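Local coordinates for protein DynF (Micromonospora chersina, PDB 6UBL) that is of unknown function but belongs to the dynemicin enediyne pathway and encloses a palmitic acid in its beta barrel, consistent with binding a long apolar ligand, at residues T83-M88 with M133-I138. Sequence-based numbering, arbitrary orientation. Where two conformers were deposited one is given.
Sequences TNLIEM and MAVGAI
Inside the beta barrel of DynF, strands 81-92 and 129-141 both flank strand 108-115, and their inward-pointing side chains meet across it. The strand axes of 83-88 and 133-135 run in roughly the same direction, 37° apart and 7.9 Å at closest approach, too far apart for direct backbone pairing, so side chains bridge the gap. Met133 contributes most. CG lies anti to the backbone N (chi1 -177°), but bends at chi2 and chi3 turn the thioether toward strand 81-92. Its methyl CE crosses Thr83 obliquely and stops 3.3 Å from OG1, while SD packs 4.0 Å from CB of Leu85. An unbranched, flexible thioether can follow both protein and lipid surfaces: Met133 touches the bound palmitic acid, as does Met88. An alanine here would remove SD and CE, and with them the packing on Thr83 and Leu85, and would probably loosen the apolar surface beside the palmitic acid. Leu85, with CG likewise anti to N, extends from its strand toward Val135 and also packs on Val64 and Leu104; its branched end crosses Val135 obliquely, the compact beta-branched side chain offering a methyl to it. Asn84, which points away from 133-138, hydrogen-bonds through its side-chain amide to the backbone O of Arg11 and N of Val13. CD2 of Leu85 meets Val135 at its CG2 methyl, 3.7 Å away, the branch that lies anti to the carbonyl carbon.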
ATOM      1  N   THR A  83       8.084 -14.444   1.979  1.00 21.99           N
ATOM      2  CA  THR A  83       7.046 -14.978   2.846  1.00 22.32           C
ATOM      3  C   THR A  83       5.690 -14.830   2.176  1.00 21.78           C
ATOM      4  O   THR A  83       5.481 -13.939   1.357  1.00 24.02           O
ATOM      5  CB  THR A  83       7.017 -14.229   4.186  1.00 22.36           C
ATOM      6  OG1 THR A  83       6.736 -12.848   3.942  1.00 21.75           O
ATOM      7  CG2 THR A  83       8.351 -14.347   4.917  1.00 22.51           C
ATOM      8  N   ASN A  84       4.774 -15.734   2.511  1.00 20.75           N
ATOM      9  CA  ASN A  84       3.362 -15.538   2.224  1.00 21.95           C
ATOM     10  C   ASN A  84       2.602 -15.759   3.527  1.00 23.77           C
ATOM     11  O   ASN A  84       2.877 -16.718   4.251  1.00 22.96           O
ATOM     12  CB  ASN A  84       2.770 -16.541   1.221  1.00 20.74           C
ATOM     13  CG  ASN A  84       3.223 -16.351  -0.228  1.00 22.18           C
ATOM     14  OD1 ASN A  84       2.914 -17.198  -1.073  1.00 23.94           O
ATOM     15  ND2 ASN A  84       3.917 -15.256  -0.535  1.00 22.49           N
ATOM     16  N   LEU A  85       1.614 -14.913   3.797  1.00 21.98           N
ATOM     17  CA  LEU A  85       0.684 -15.122   4.901  1.00 21.40           C
ATOM     18  C   LEU A  85      -0.446 -15.982   4.345  1.00 23.85           C
ATOM     19  O   LEU A  85      -1.203 -15.534   3.482  1.00 24.75           O
ATOM     20  CB  LEU A  85       0.177 -13.776   5.408  1.00 23.53           C
ATOM     21  CG  LEU A  85      -0.885 -13.752   6.493  1.00 27.77           C
ATOM     22  CD1 LEU A  85      -0.424 -14.516   7.715  1.00 29.48           C
ATOM     23  CD2 LEU A  85      -1.223 -12.305   6.851  1.00 25.81           C
ATOM     24  N   ILE A  86      -0.540 -17.229   4.808  1.00 23.34           N
ATOM     25  CA  ILE A  86      -1.447 -18.197   4.194  1.00 22.95           C
ATOM     26  C   ILE A  86      -2.721 -18.462   4.989  1.00 24.05           C
ATOM     27  O   ILE A  86      -3.685 -19.014   4.424  1.00 25.83           O
ATOM     28  CB  ILE A  86      -0.758 -19.532   3.839  1.00 23.77           C
ATOM     29  CG1 ILE A  86      -0.308 -20.287   5.097  1.00 24.48           C
ATOM     30  CG2 ILE A  86       0.426 -19.303   2.917  1.00 28.21           C
ATOM     31  CD1 ILE A  86       0.280 -21.671   4.793  1.00 25.62           C
ATOM     32  N   GLU A  87      -2.760 -18.091   6.265  1.00 23.41           N
ATOM     33  CA  GLU A  87      -3.972 -18.265   7.048  1.00 22.93           C
ATOM     34  C   GLU A  87      -3.839 -17.379   8.277  1.00 23.44           C
ATOM     35  O   GLU A  87      -2.728 -17.169   8.779  1.00 24.58           O
ATOM     36  CB  GLU A  87      -4.156 -19.725   7.501  1.00 25.75           C
ATOM     37  CG  GLU A  87      -5.578 -20.052   7.950  1.00 28.22           C
ATOM     38  CD  GLU A  87      -5.776 -21.517   8.287  1.00 29.19           C
ATOM     39  OE1 GLU A  87      -4.776 -22.256   8.357  1.00 29.52           O
ATOM     40  OE2 GLU A  87      -6.945 -21.942   8.456  1.00 31.09           O
ATOM     41  N   MET A  88      -4.968 -16.830   8.727  0.55 25.82           N
ATOM     42  CA  MET A  88      -4.998 -15.965   9.897  0.55 27.21           C
ATOM     43  C   MET A  88      -6.328 -16.142  10.612  0.55 26.81           C
ATOM     44  O   MET A  88      -7.340 -16.505  10.000  0.55 26.67           O
ATOM     45  CB  MET A  88      -4.852 -14.494   9.498  0.55 26.51           C
ATOM     46  CG  MET A  88      -4.845 -13.495  10.647  0.55 27.24           C
ATOM     47  SD  MET A  88      -4.393 -11.868  10.015  0.55 29.95           S
ATOM     48  CE  MET A  88      -5.754 -11.490   8.926  0.55 29.47           C
ATOM     49  N   MET A 133       5.061  -7.192   5.146  1.00 21.52           N
ATOM     50  CA  MET A 133       4.012  -8.075   4.654  1.00 22.01           C
ATOM     51  C   MET A 133       2.874  -7.184   4.168  1.00 22.94           C
ATOM     52  O   MET A 133       2.482  -6.240   4.862  1.00 24.29           O
ATOM     53  CB  MET A 133       3.530  -8.997   5.786  1.00 20.45           C
ATOM     54  CG  MET A 133       2.476 -10.020   5.386  1.00 22.96           C
ATOM     55  SD  MET A 133       3.126 -11.364   4.360  1.00 23.73           S
ATOM     56  CE  MET A 133       3.889 -12.409   5.618  1.00 22.89           C
ATOM     57  N   ALA A 134       2.349  -7.491   2.986  1.00 20.77           N
ATOM     58  CA  ALA A 134       1.254  -6.751   2.368  1.00 21.23           C
ATOM     59  C   ALA A 134       0.029  -7.657   2.379  1.00 23.72           C
ATOM     60  O   ALA A 134       0.065  -8.743   1.797  1.00 22.75           O
ATOM     61  CB  ALA A 134       1.615  -6.367   0.928  1.00 22.09           C
ATOM     62  N   VAL A 135      -1.037  -7.228   3.059  1.00 20.62           N
ATOM     63  CA  VAL A 135      -2.117  -8.124   3.453  1.00 21.38           C
ATOM     64  C   VAL A 135      -3.454  -7.689   2.879  1.00 21.65           C
ATOM     65  O   VAL A 135      -3.844  -6.523   2.993  1.00 22.91           O
ATOM     66  CB  VAL A 135      -2.207  -8.237   4.984  1.00 22.19           C
ATOM     67  CG1 VAL A 135      -3.395  -9.088   5.409  1.00 24.06           C
ATOM     68  CG2 VAL A 135      -0.918  -8.813   5.544  1.00 24.81           C
ATOM     69  N   GLY A 136      -4.179  -8.656   2.322  1.00 22.20           N
ATOM     70  CA  GLY A 136      -5.593  -8.499   1.988  1.00 23.43           C
ATOM     71  C   GLY A 136      -6.445  -9.225   3.011  1.00 24.09           C
ATOM     72  O   GLY A 136      -6.386 -10.453   3.110  1.00 22.55           O
ATOM     73  N   ALA A 137      -7.231  -8.482   3.784  1.00 21.80           N
ATOM     74  CA  ALA A 137      -7.953  -9.036   4.917  1.00 23.60           C
ATOM     75  C   ALA A 137      -9.462  -8.925   4.749  1.00 23.41           C
ATOM     76  O   ALA A 137      -9.970  -8.177   3.911  1.00 24.58           O
ATOM     77  CB  ALA A 137      -7.540  -8.325   6.216  1.00 22.81           C
ATOM     78  N   ILE A 138     -10.170  -9.685   5.589  1.00 24.82           N
ATOM     79  CA  ILE A 138     -11.615  -9.587   5.746  1.00 25.02           C
ATOM     80  C   ILE A 138     -11.889  -9.288   7.211  1.00 26.75           C
ATOM     81  O   ILE A 138     -11.398 -10.005   8.092  1.00 26.88           O
ATOM     82  CB  ILE A 138     -12.312 -10.909   5.377  1.00 26.68           C
ATOM     83  CG1 ILE A 138     -11.956 -11.327   3.944  1.00 26.21           C
ATOM     84  CG2 ILE A 138     -13.827 -10.773   5.557  1.00 27.02           C
ATOM     85  CD1 ILE A 138     -12.535 -10.419   2.910  1.00 28.88           C
TER